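N-acetylglucosaminidase (Paenibacillus barengoltzii, PDB 6INX) probably hydrolyses N-acetylglucosamine linkages in glycans, acting as a bacterial glycoside hydrolase family 18 N-acetylglucosaminidase. Local coordinates at residues N4-G9 with E317-M322; G105-W110 with T155-A160. All coordinates share one frame; numbering follows the deposited sequence.

In the fold
Both contacts join neighbouring parallel strands of one beta/alpha barrel, the TIM-barrel fold of family 18. Contact 1 closes the barrel by pairing its first strand, 6-12, with its last, 320-324; contact 2 lies elsewhere round the wall, where strands 105-109 and 153-159 meet. Their centres are 15 Å apart and their nearest atoms about 5 Å, without touching. The interior connects them: Gln-181 and Met-183 of strand 179-183 pack against side chains of both, and Asp-107 of contact 2 hydrogen-bonds to Tyr-10, which directly follows contact 1. Contact 2 also carries the start of the Asp-X-Asp-X-Glu signature, completed by Glu-111, and therefore probably borders the active site.

Contact 1: N4-G9 with E317-M322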
loop_
_atom_site.group_PDB
_atom_site.type_symbol
_atom_site.label_atom_id
_atom_site.label_comp_id
_atom_site.label_asym_id
_atom_site.label_seq_id
_atom_site.Cartn_x
_atom_site.Cartn_y
_atom_site.Cartn_z
ATOM N N ASN A 4 34.694 -4.016 -4.089
ATOM C CA ASN A 4 33.971 -4.221 -5.340
ATOM C C ASN A 4 32.476 -4.333 -5.085
ATOM O O ASN A 4 32.041 -4.890 -4.079
ATOM C CB ASN A 4 34.469 -5.475 -6.056
ATOM C CG ASN A 4 35.976 -5.539 -6.133
ATOM O OD1 ASN A 4 36.589 -4.973 -7.041
ATOM N ND2 ASN A 4 36.588 -6.224 -5.173
ATOM N N TYR A 5 31.690 -3.797 -6.008
ATOM C CA TYR A 5 30.241 -3.823 -5.903
ATOM C C TYR A 5 29.657 -4.366 -7.197
ATOM O O TYR A 5 30.278 -4.298 -8.261
ATOM C CB TYR A 5 29.683 -2.420 -5.625
ATOM C CG TYR A 5 30.122 -1.845 -4.296
ATOM C CD1 TYR A 5 29.459 -2.177 -3.122
ATOM C CD2 TYR A 5 31.198 -0.966 -4.219
ATOM C CE1 TYR A 5 29.854 -1.652 -1.901
ATOM C CE2 TYR A 5 31.602 -0.436 -3.006
ATOM C CZ TYR A 5 30.930 -0.783 -1.852
ATOM O OH TYR A 5 31.328 -0.262 -0.643
ATOM N N VAL A 6 28.446 -4.914 -7.087
ATOM C CA VAL A 6 27.694 -5.339 -8.263
ATOM C C VAL A 6 27.215 -4.105 -9.013
ATOM O O VAL A 6 26.629 -3.190 -8.422
ATOM C CB VAL A 6 26.502 -6.217 -7.847
ATOM C CG1 VAL A 6 25.558 -6.434 -9.024
ATOM C CG2 VAL A 6 26.971 -7.546 -7.285
ATOM N N VAL A 7 27.487 -4.060 -10.313
ATOM C CA VAL A 7 26.881 -3.096 -11.229
ATOM C C VAL A 7 26.213 -3.933 -12.313
ATOM O O VAL A 7 26.867 -4.386 -13.264
ATOM C CB VAL A 7 27.902 -2.113 -11.812
ATOM C CG1 VAL A 7 27.221 -1.137 -12.769
ATOM C CG2 VAL A 7 28.631 -1.361 -10.695
ATOM N N ALA A 8 24.913 -4.175 -12.169
ATOM C CA ALA A 8 24.210 -5.151 -12.990
ATOM C C ALA A 8 23.184 -4.446 -13.863
ATOM O O ALA A 8 22.354 -3.682 -13.364
ATOM C CB ALA A 8 23.537 -6.210 -12.118
ATOM N N GLY A 9 23.253 -4.684 -15.157
ATOM C CA GLY A 9 22.321 -4.053 -16.066
ATOM C C GLY A 9 21.412 -5.052 -16.753
ATOM O O GLY A 9 21.887 -6.048 -17.309
ATOM N N GLU A 317 26.564 -1.264 3.354
ATOM C CA GLU A 317 27.316 -2.476 3.039
ATOM C C GLU A 317 26.461 -3.492 2.285
ATOM O O GLU A 317 26.473 -4.692 2.575
ATOM C CB GLU A 317 27.993 -3.066 4.278
ATOM C CG GLU A 317 28.870 -2.033 4.985
ATOM C CD GLU A 317 29.799 -2.630 6.023
ATOM O OE1 GLU A 317 29.631 -3.816 6.382
ATOM O OE2 GLU A 317 30.709 -1.904 6.479
ATOM N N LEU A 318 25.722 -2.997 1.297
ATOM C CA LEU A 318 24.939 -3.854 0.424
ATOM C C LEU A 318 25.818 -4.366 -0.718
ATOM O O LEU A 318 26.991 -4.000 -0.849
ATOM C CB LEU A 318 23.719 -3.099 -0.092
ATOM C CG LEU A 318 22.855 -2.446 0.986
ATOM C CD1 LEU A 318 21.640 -1.781 0.360
ATOM C CD2 LEU A 318 22.442 -3.470 2.033
ATOM N N ALA A 319 25.243 -5.216 -1.572
ATOM C CA ALA A 319 26.025 -5.844 -2.635
ATOM C C ALA A 319 26.273 -4.911 -3.817
ATOM O O ALA A 319 27.332 -4.988 -4.451
ATOM C CB ALA A 319 25.343 -7.124 -3.121
ATOM N N GLY A 320 25.315 -4.054 -4.154
ATOM C CA GLY A 320 25.464 -3.214 -5.330
ATOM C C GLY A 320 24.107 -2.770 -5.853
ATOM O O GLY A 320 23.132 -2.711 -5.108
ATOM N N VAL A 321 24.086 -2.438 -7.144
ATOM C CA VAL A 321 22.931 -1.824 -7.796
ATOM C C VAL A 321 22.701 -2.506 -9.136
ATOM O O VAL A 321 23.655 -2.849 -9.842
ATOM C CB VAL A 321 23.141 -0.309 -8.011
ATOM C CG1 VAL A 321 21.906 0.321 -8.688
ATOM C CG2 VAL A 321 23.467 0.388 -6.695
ATOM N N MET A 322 21.428 -2.693 -9.488
ATOM C CA MET A 322 21.041 -3.105 -10.827
ATOM C C MET A 322 20.116 -2.058 -11.434
ATOM O O MET A 322 19.521 -1.238 -10.723
ATOM C CB MET A 322 20.384 -4.494 -10.832
ATOM C CG MET A 322 19.097 -4.572 -10.047
ATOM S SD MET A 322 17.692 -4.042 -11.039
ATOM C CE MET A 322 16.361 -4.700 -10.025
#
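Tyr-5 leads into the parallel pairing that closes the TIM barrel, laying its ring edge against the chain that enters strand 320-324. With CG anti to its carbonyl carbon (chi1 -64°), the ring brings CD1 to 3.8 Å from Leu-318 O, which lies near the ring plane with Ala-319 O. The broad aromatic suits this place, because it can also reach Val-313 and Lys-314 of helix 303-316.

At Val-6 the strand pairing begins. Its N gives a nearly straight hydrogen bond (171°) to Ala-319 O at 2.9 Å, and its O accepts from Val-321 N at 2.9 Å. Gly-320 CA sits 3.3 Å from that same Val-6 O, and a beta carbon on Gly-320 would point at the oxygen and collide with it; the backbone angles of Gly-320 also demand glycine. Val-6 CG2 stands 4.5 Å from Ala-319 CB, a loose apolar contact.

Val-7 turns its backbone N and O to the other neighbour, at Thr-28 and His-29. Its branched side chain, like that of Val-321, faces the outside of the barrel and packs on Leu-342, a good setting for compact beta-branched residues.

Ala-8 resumes the pairing, its N bonding to Val-321 O at 3.0 Å, while its side chain shares the inner face with Met-322. A small methyl fits here: Ala-8 CB lies 3.8 Å from Met-322 CB. CG of Met-322 stands between its own N and carbonyl carbon (chi1 63°), and the chain then bends away toward Gln-181 and Met-183. Its first carbon, set by the backbone, lies close to the opposite strand, with Met-322 CB 3.3 Å from Ala-8 O.

Contact 2: G105-W110 with T155-A160; sequences GVDLDW and TIAAGA
Thr-155 OG1 donates a 2.8 Å hydrogen bond to Asp-107 OD1 inside the TIM barrel, where two adjacent parallel strands run about 20° apart. The hydroxyl meets OD1 on its anti side, 25° out of the carboxylate plane. OG1 lies between the backbone N and carbonyl carbon of Thr-155 (chi1 65°), and CG of Asp-107 stands anti to its backbone N, which brings the two groups together at about a right angle. Asp-107 OD2 is held separately by Tyr-10 OH and Ser-68 OG, so three hydroxyls fix the rotation of the group. An alanine in place of Asp-107 would probably leave the hydroxyls of Thr-155, Tyr-10 and Ser-68 without their carboxylate partner and freer to turn. Asp-107 and Asp-109 belong to the family 18 Asp-X-Asp-X-Glu signature, consistent with a place at the catalytic centre.

Backbone bonds knit the strands: Thr-155 N to Val-106 O (3.0 Å), Leu-108 N to Thr-155 O (2.9 Å) and Ala-157 N to Leu-108 O (3.1 Å). Beyond them, one water donates to both Trp-110 O and Ala-157 O.

On the outer face, Leu-108 CB lies 4.1 Å from Ile-156 CG2, and both apolar side chains suit their cover, Leu-134 of helix 126-148. Inside, the small Ala-157 leaves room for an acid, its CB 3.5 Å from Asp-109 OD1.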
loop_
_atom_site.group_PDB
_atom_site.type_symbol
_atom_site.label_atom_id
_atom_site.label_comp_id
_atom_site.label_asym_id
_atom_site.label_seq_id
_atom_site.Cartn_x
_atom_site.Cartn_y
_atom_site.Cartn_z
ATOM N N GLY A 105 24.655 -18.164 -15.897
ATOM C CA GLY A 105 23.641 -18.571 -14.947
ATOM C C GLY A 105 22.288 -18.006 -15.335
ATOM O O GLY A 105 22.098 -17.502 -16.445
ATOM N N VAL A 106 21.370 -18.077 -14.380
ATOM C CA VAL A 106 19.976 -17.720 -14.593
ATOM C C VAL A 106 19.533 -16.759 -13.503
ATOM O O VAL A 106 19.839 -16.955 -12.321
ATOM C CB VAL A 106 19.078 -18.976 -14.604
ATOM C CG1 VAL A 106 17.590 -18.604 -14.610
ATOM C CG2 VAL A 106 19.419 -19.843 -15.799
ATOM N N ASP A 107 18.813 -15.726 -13.904
ATOM C CA ASP A 107 18.141 -14.811 -12.990
ATOM C C ASP A 107 16.645 -15.072 -13.138
ATOM O O ASP A 107 16.071 -14.799 -14.196
ATOM C CB ASP A 107 18.476 -13.365 -13.362
ATOM C CG ASP A 107 17.614 -12.360 -12.617
ATOM O OD1 ASP A 107 17.621 -12.393 -11.370
ATOM O OD2 ASP A 107 16.936 -11.553 -13.287
ATOM N N LEU A 108 15.999 -15.575 -12.092
ATOM C CA LEU A 108 14.575 -15.881 -12.171
ATOM C C LEU A 108 13.752 -14.655 -11.800
ATOM O O LEU A 108 13.917 -14.098 -10.710
ATOM C CB LEU A 108 14.217 -17.028 -11.233
ATOM C CG LEU A 108 13.031 -17.851 -11.728
ATOM C CD1 LEU A 108 13.457 -18.734 -12.890
ATOM C CD2 LEU A 108 12.461 -18.689 -10.593
ATOM N N ASP A 109 12.846 -14.256 -12.702
ATOM C CA ASP A 109 12.036 -13.055 -12.520
ATOM C C ASP A 109 10.550 -13.414 -12.561
ATOM O O ASP A 109 9.812 -12.951 -13.434
ATOM C CB ASP A 109 12.390 -12.051 -13.625
ATOM C CG ASP A 109 11.786 -10.693 -13.406
ATOM O OD1 ASP A 109 11.299 -10.428 -12.289
ATOM O OD2 ASP A 109 11.814 -9.878 -14.354
ATOM N N TRP A 110 10.112 -14.257 -11.634
ATOM C CA TRP A 110 8.704 -14.602 -11.465
ATOM C C TRP A 110 8.027 -13.483 -10.678
ATOM O O TRP A 110 8.416 -13.185 -9.546
ATOM C CB TRP A 110 8.645 -15.928 -10.699
ATOM C CG TRP A 110 7.284 -16.451 -10.281
ATOM C CD1 TRP A 110 6.055 -15.903 -10.532
ATOM C CD2 TRP A 110 7.041 -17.647 -9.540
ATOM N NE1 TRP A 110 5.063 -16.687 -9.981
ATOM C CE2 TRP A 110 5.643 -17.765 -9.367
ATOM C CE3 TRP A 110 7.870 -18.640 -9.014
ATOM C CZ2 TRP A 110 5.065 -18.829 -8.687
ATOM C CZ3 TRP A 110 7.291 -19.705 -8.356
ATOM C CH2 TRP A 110 5.900 -19.782 -8.177
ATOM N N THR A 155 20.208 -16.146 -9.435
ATOM C CA THR A 155 19.726 -14.966 -8.732
ATOM C C THR A 155 18.227 -14.870 -8.964
ATOM O O THR A 155 17.654 -15.637 -9.741
ATOM C CB THR A 155 20.415 -13.684 -9.230
ATOM O OG1 THR A 155 20.066 -13.460 -10.597
ATOM C CG2 THR A 155 21.939 -13.792 -9.130
ATOM N N ILE A 156 17.586 -13.926 -8.267
ATOM C CA ILE A 156 16.193 -13.593 -8.524
ATOM C C ILE A 156 16.060 -12.083 -8.572
ATOM O O ILE A 156 16.887 -11.341 -8.042
ATOM C CB ILE A 156 15.198 -14.160 -7.481
ATOM C CG1 ILE A 156 15.422 -13.506 -6.106
ATOM C CG2 ILE A 156 15.255 -15.689 -7.446
ATOM C CD1 ILE A 156 14.368 -13.881 -5.066
ATOM N N ALA A 157 14.999 -11.636 -9.231
ATOM C CA ALA A 157 14.499 -10.282 -9.056
ATOM C C ALA A 157 13.246 -10.371 -8.204
ATOM O O ALA A 157 12.326 -11.142 -8.520
ATOM C CB ALA A 157 14.149 -9.657 -10.405
ATOM N N ALA A 158 13.206 -9.589 -7.132
ATOM C CA ALA A 158 12.148 -9.668 -6.140
ATOM C C ALA A 158 11.353 -8.373 -6.088
ATOM O O ALA A 158 11.908 -7.285 -6.264
ATOM C CB ALA A 158 12.746 -9.941 -4.757
ATOM N N GLY A 159 10.052 -8.503 -5.838
ATOM C CA GLY A 159 9.237 -7.340 -5.553
ATOM C C GLY A 159 9.659 -6.658 -4.266
ATOM O O GLY A 159 10.164 -7.290 -3.341
ATOM N N ALA A 160 9.412 -5.353 -4.188
ATOM C CA ALA A 160 10.057 -4.560 -3.151
ATOM C C ALA A 160 9.274 -4.466 -1.845
ATOM O O ALA A 160 9.877 -4.204 -0.801
ATOM C CB ALA A 160 10.298 -3.136 -3.655
HETATM O O HOH W 1 10.561 -13.120 -7.919
#